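Local coordinates for protein receptor-type adenylate cyclase GRESAG 4.3 (PDB 1FX4) that catalyses, through this class III cyclase domain, the magnesium-dependent conversion of ATP to 3',5'-cyclic AMP and diphosphate, at residues L15-I20 with M163-E168; D19-T24 with R133-I138. All coordinates share one frame; numbering follows the deposited sequence.

Interaction 1: L15-I20 with M163-E168. With MG (magnesium ion), chain B.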
# COMPACT_ATOMS: atom_id res chain seq x y z
N LEU A 15 -2.93 -16.70 6.81
CA LEU A 15 -2.69 -15.53 6.00
C LEU A 15 -1.32 -15.62 5.35
O LEU A 15 -0.37 -16.11 5.95
CB LEU A 15 -2.76 -14.28 6.87
CG LEU A 15 -4.14 -13.99 7.44
CD1 LEU A 15 -4.02 -12.79 8.37
CD2 LEU A 15 -5.12 -13.71 6.30
N ILE A 16 -1.26 -15.18 4.10
CA ILE A 16 -0.02 -15.15 3.35
C ILE A 16 0.21 -13.72 2.90
O ILE A 16 -0.70 -13.09 2.35
CB ILE A 16 -0.11 -15.97 2.04
CG1 ILE A 16 -0.52 -17.42 2.32
CG2 ILE A 16 1.24 -15.91 1.30
CD1 ILE A 16 -0.89 -18.17 1.04
N PHE A 17 1.38 -13.17 3.21
CA PHE A 17 1.72 -11.84 2.74
C PHE A 17 2.90 -12.01 1.79
O PHE A 17 3.80 -12.80 2.04
CB PHE A 17 2.11 -10.90 3.89
CG PHE A 17 0.94 -10.23 4.55
CD1 PHE A 17 0.27 -10.86 5.59
CD2 PHE A 17 0.50 -8.98 4.14
CE1 PHE A 17 -0.81 -10.24 6.22
CE2 PHE A 17 -0.58 -8.35 4.77
CZ PHE A 17 -1.23 -8.99 5.80
N THR A 18 2.87 -11.28 0.68
CA THR A 18 3.96 -11.34 -0.29
C THR A 18 4.39 -9.95 -0.66
O THR A 18 3.61 -9.01 -0.53
CB THR A 18 3.54 -12.01 -1.61
OG1 THR A 18 2.69 -11.13 -2.36
CG2 THR A 18 2.80 -13.33 -1.35
N ASP A 19 5.62 -9.82 -1.13
CA ASP A 19 6.08 -8.55 -1.63
C ASP A 19 7.25 -8.82 -2.55
O ASP A 19 7.94 -9.83 -2.40
CB ASP A 19 6.48 -7.60 -0.50
CG ASP A 19 6.29 -6.14 -0.89
OD1 ASP A 19 6.06 -5.86 -2.09
OD2 ASP A 19 6.34 -5.27 -0.01
N ILE A 20 7.44 -7.94 -3.52
CA ILE A 20 8.55 -8.09 -4.45
C ILE A 20 9.77 -7.46 -3.81
O ILE A 20 9.75 -6.27 -3.43
CB ILE A 20 8.26 -7.41 -5.79
CG1 ILE A 20 7.07 -8.08 -6.48
CG2 ILE A 20 9.50 -7.51 -6.69
CD1 ILE A 20 6.76 -7.45 -7.82
N MET A 163 0.97 -10.45 12.57
CA MET A 163 2.01 -11.47 12.71
C MET A 163 2.42 -11.97 11.32
O MET A 163 3.60 -12.15 11.04
CB MET A 163 1.51 -12.63 13.55
CG MET A 163 2.50 -13.76 13.70
SD MET A 163 3.94 -13.20 14.60
CE MET A 163 3.22 -13.01 16.25
N ALA A 164 1.42 -12.21 10.47
CA ALA A 164 1.69 -12.69 9.11
C ALA A 164 2.48 -11.63 8.34
O ALA A 164 3.44 -11.94 7.63
CB ALA A 164 0.39 -12.97 8.39
N ALA A 165 2.09 -10.37 8.52
CA ALA A 165 2.74 -9.25 7.85
C ALA A 165 4.19 -9.09 8.29
O ALA A 165 5.08 -8.90 7.47
CB ALA A 165 1.96 -7.97 8.09
N ARG A 166 4.44 -9.17 9.59
CA ARG A 166 5.80 -9.02 10.07
C ARG A 166 6.68 -10.21 9.71
O ARG A 166 7.88 -10.06 9.53
CB ARG A 166 5.82 -8.68 11.56
CG ARG A 166 5.33 -7.25 11.78
CD ARG A 166 5.08 -6.92 13.22
NE ARG A 166 4.20 -7.89 13.86
CZ ARG A 166 3.28 -7.59 14.76
NH1 ARG A 166 3.11 -6.33 15.15
NH2 ARG A 166 2.54 -8.55 15.31
N THR A 167 6.06 -11.37 9.51
CA THR A 167 6.81 -12.57 9.12
C THR A 167 7.29 -12.36 7.69
O THR A 167 8.45 -12.62 7.36
CB THR A 167 5.92 -13.82 9.23
OG1 THR A 167 5.63 -14.06 10.61
CG2 THR A 167 6.63 -15.05 8.66
N GLU A 168 6.42 -11.82 6.84
CA GLU A 168 6.78 -11.54 5.47
C GLU A 168 7.87 -10.47 5.44
O GLU A 168 8.83 -10.57 4.67
CB GLU A 168 5.56 -11.02 4.69
CG GLU A 168 5.86 -10.51 3.27
CD GLU A 168 6.23 -9.03 3.22
OE1 GLU A 168 6.95 -8.64 2.30
OE2 GLU A 168 5.82 -8.25 4.09
MG MG B . 6.07 -3.58 -2.31
O HOH W 1 4.59 -5.80 2.74
O HOH W 2 7.26 -5.92 2.37
O HOH W 3 7.02 -2.67 -0.24
O HOH W 4 8.39 -4.39 -2.40
O HOH W 5 3.92 -3.01 -1.18

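Interaction 2: D19-T24 with R133-I138. With MG (magnesium ion), chain B.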
# COMPACT_ATOMS: atom_id res chain seq x y z
N ASP A 19 5.62 -9.82 -1.13
CA ASP A 19 6.08 -8.55 -1.63
C ASP A 19 7.25 -8.82 -2.55
O ASP A 19 7.94 -9.83 -2.40
CB ASP A 19 6.48 -7.60 -0.50
CG ASP A 19 6.29 -6.14 -0.89
OD1 ASP A 19 6.06 -5.86 -2.09
OD2 ASP A 19 6.34 -5.27 -0.01
N ILE A 20 7.44 -7.94 -3.52
CA ILE A 20 8.55 -8.09 -4.45
C ILE A 20 9.77 -7.46 -3.81
O ILE A 20 9.75 -6.27 -3.43
CB ILE A 20 8.26 -7.41 -5.79
CG1 ILE A 20 7.07 -8.08 -6.48
CG2 ILE A 20 9.50 -7.51 -6.69
CD1 ILE A 20 6.76 -7.45 -7.82
N GLU A 21 10.82 -8.25 -3.66
CA GLU A 21 12.02 -7.72 -3.06
C GLU A 21 12.64 -6.66 -3.95
O GLU A 21 12.70 -6.81 -5.17
CB GLU A 21 13.05 -8.82 -2.80
CG GLU A 21 14.24 -8.29 -2.04
CD GLU A 21 15.28 -9.34 -1.76
OE1 GLU A 21 15.42 -9.72 -0.58
OE2 GLU A 21 15.96 -9.78 -2.71
N SER A 22 13.03 -5.54 -3.33
CA SER A 22 13.67 -4.44 -4.05
C SER A 22 12.88 -3.90 -5.22
O SER A 22 13.48 -3.41 -6.18
CB SER A 22 15.03 -4.89 -4.59
OG SER A 22 15.92 -5.12 -3.54
N SER A 23 11.55 -3.94 -5.15
CA SER A 23 10.78 -3.44 -6.28
C SER A 23 11.01 -1.96 -6.54
O SER A 23 11.04 -1.52 -7.68
CB SER A 23 9.29 -3.75 -6.14
OG SER A 23 8.72 -3.09 -5.04
N THR A 24 11.18 -1.19 -5.47
CA THR A 24 11.40 0.25 -5.64
C THR A 24 12.67 0.50 -6.47
O THR A 24 12.63 1.21 -7.47
CB THR A 24 11.49 0.93 -4.27
OG1 THR A 24 10.23 0.77 -3.61
CG2 THR A 24 11.76 2.40 -4.42
N ARG A 133 11.95 -11.50 -7.46
CA ARG A 133 12.08 -12.28 -6.24
C ARG A 133 11.00 -11.86 -5.25
O ARG A 133 10.96 -10.70 -4.80
CB ARG A 133 13.46 -12.11 -5.61
CG ARG A 133 14.58 -12.62 -6.50
CD ARG A 133 15.91 -12.43 -5.79
NE ARG A 133 17.04 -12.69 -6.67
CZ ARG A 133 18.31 -12.73 -6.27
NH1 ARG A 133 18.60 -12.52 -4.99
NH2 ARG A 133 19.28 -12.92 -7.15
N VAL A 134 10.16 -12.82 -4.88
CA VAL A 134 9.05 -12.57 -3.98
C VAL A 134 9.31 -13.12 -2.59
O VAL A 134 9.70 -14.27 -2.44
CB VAL A 134 7.73 -13.20 -4.56
CG1 VAL A 134 6.53 -12.89 -3.67
CG2 VAL A 134 7.47 -12.65 -5.96
N ARG A 135 9.14 -12.28 -1.57
CA ARG A 135 9.31 -12.73 -0.20
C ARG A 135 7.91 -13.11 0.26
O ARG A 135 6.93 -12.47 -0.11
CB ARG A 135 9.90 -11.64 0.70
CG ARG A 135 9.01 -10.47 0.93
CD ARG A 135 9.65 -9.51 1.95
NE ARG A 135 10.75 -8.77 1.38
CZ ARG A 135 10.72 -7.46 1.13
NH1 ARG A 135 9.63 -6.74 1.40
NH2 ARG A 135 11.77 -6.88 0.59
N VAL A 136 7.83 -14.18 1.04
CA VAL A 136 6.54 -14.68 1.49
C VAL A 136 6.57 -15.02 2.96
O VAL A 136 7.50 -15.66 3.44
CB VAL A 136 6.13 -15.96 0.69
CG1 VAL A 136 4.78 -16.47 1.15
CG2 VAL A 136 6.13 -15.66 -0.82
N GLY A 137 5.53 -14.59 3.66
CA GLY A 137 5.41 -14.88 5.08
C GLY A 137 4.06 -15.53 5.26
O GLY A 137 3.09 -15.08 4.67
N ILE A 138 4.00 -16.56 6.11
CA ILE A 138 2.75 -17.29 6.36
C ILE A 138 2.53 -17.48 7.85
O ILE A 138 3.44 -17.86 8.58
CB ILE A 138 2.81 -18.71 5.73
CG1 ILE A 138 3.15 -18.62 4.23
CG2 ILE A 138 1.49 -19.46 5.97
CD1 ILE A 138 3.42 -20.01 3.60
MG MG B . 6.07 -3.58 -2.31
O HOH W 2 7.26 -5.92 2.37
O HOH W 3 7.02 -2.67 -0.24
O HOH W 4 8.39 -4.39 -2.40
O HOH W 6 16.92 -12.69 -2.53
O HOH W 7 12.79 -4.92 -0.67
O HOH W 5 3.92 -3.01 -1.18

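Interaction 1: L15-I20 with M163-E168
In the class III cyclase catalytic domain, the inner strand 13-20, which ends at the magnesium site, is covered here by helix 159-170: L15, F17 and D19 face the helix, and A164, A165 and E168 meet them. The two axes run in roughly the same direction, 35° apart, with a closest approach of 7.5 Å. At the far end from the metal, two alanines meet the strand. The methyl of A165 lies over the middle of the F17 ring, its CB 4.0 Å from the centroid in a CH-pi contact, while A164 CB meets the ring edge, 3.5 Å from F17 CD1. A164 CB also packs on L15 CB. Further along, the E168 side chain starts anti to its backbone N (chi1 172°) and bends at chi2, passing CG over F17 O and bringing OE1 to 3.0 Å from D19 CB. No direct hydrogen bond joins the segments. Instead, one water lies within hydrogen-bonding distance of both D19 OD2, at 2.6 Å, and E168 OE1, at 2.7 Å. D19 gives its other oxygen, OD1, to the magnesium ion at 2.3 Å, which D62 also binds. Two acids thus sit close together beside the metal, D19 OD2 and E168 OE1 4.1 Å apart, with water between them and R135 in long, weak ion pairs with both, surroundings likely to temper their mutual repulsion.

Interaction 2: D19-T24 with R133-I138
This is an antiparallel strand pairing at the centre of the seven-stranded sheet, between the end of strand 13-20 and the beginning of strand 134-141, where the segment D19-T24 turns away into helix 23-29. D19 and R135 form a hydrogen-bonded pair: R135 N donates to D19 O at 2.9 Å and D19 N to R135 O at 3.1 Å. I20 and V134 follow as a non-hydrogen-bonded pair, and E21 N also donates to R133 O at 2.7 Å, a nearly straight bond with an N-H...O angle of 166°. E21 is itself part of a type II turn, I20 to S23, that leads into the helix. R135 lies alongside D19, pointing the same way. Its CG stands between the backbone N and carbonyl carbon (chi1 67°), and the chain bends at chi3, which carries the guanidinium back across to the other strand. The direct ion pair is long, 3.9 Å from R135 NH1 to D19 OD2, with the flat groups 77° apart. Water meets the guanidinium edge instead: one molecule accepts from R135 NH2 at 2.5 Å and also from S22 N, tying the arginine to the turn. Another lies between E21 OE2 and R133 NH1, while E21 OE1 accepts from G173 N; R133 NH1 forms a salt bridge with E103, and R133 NH2 is hydrogen-bonded to Y125 OH. On the face opposite D19 and R135, I20 packs against V38 and H41 of helix 34-51, and V134 against H41 and against L81 and F85 of helix 71-87.

Both contacts are buried near the middle of the domain and share strand 13-20, but they use it differently. Interaction 1 lays a helix over one face of the sheet through L15, F17 and two alanines, becoming polar only at its metal end; interaction 2 joins the strand edge to edge with its neighbour by backbone hydrogen bonds, with charged side chains and waters beyond. D19 belongs to both, and E168 OE1 lies 3.4 Å from R135 NH1, so E168, R135 and D19 lie close together, linked by long, weak ion pairs and a shared water. F17 N, 2.9 Å from G137 O, continues the strand pairing beneath the helix, and I16 packs on V136 on the sheet's other face.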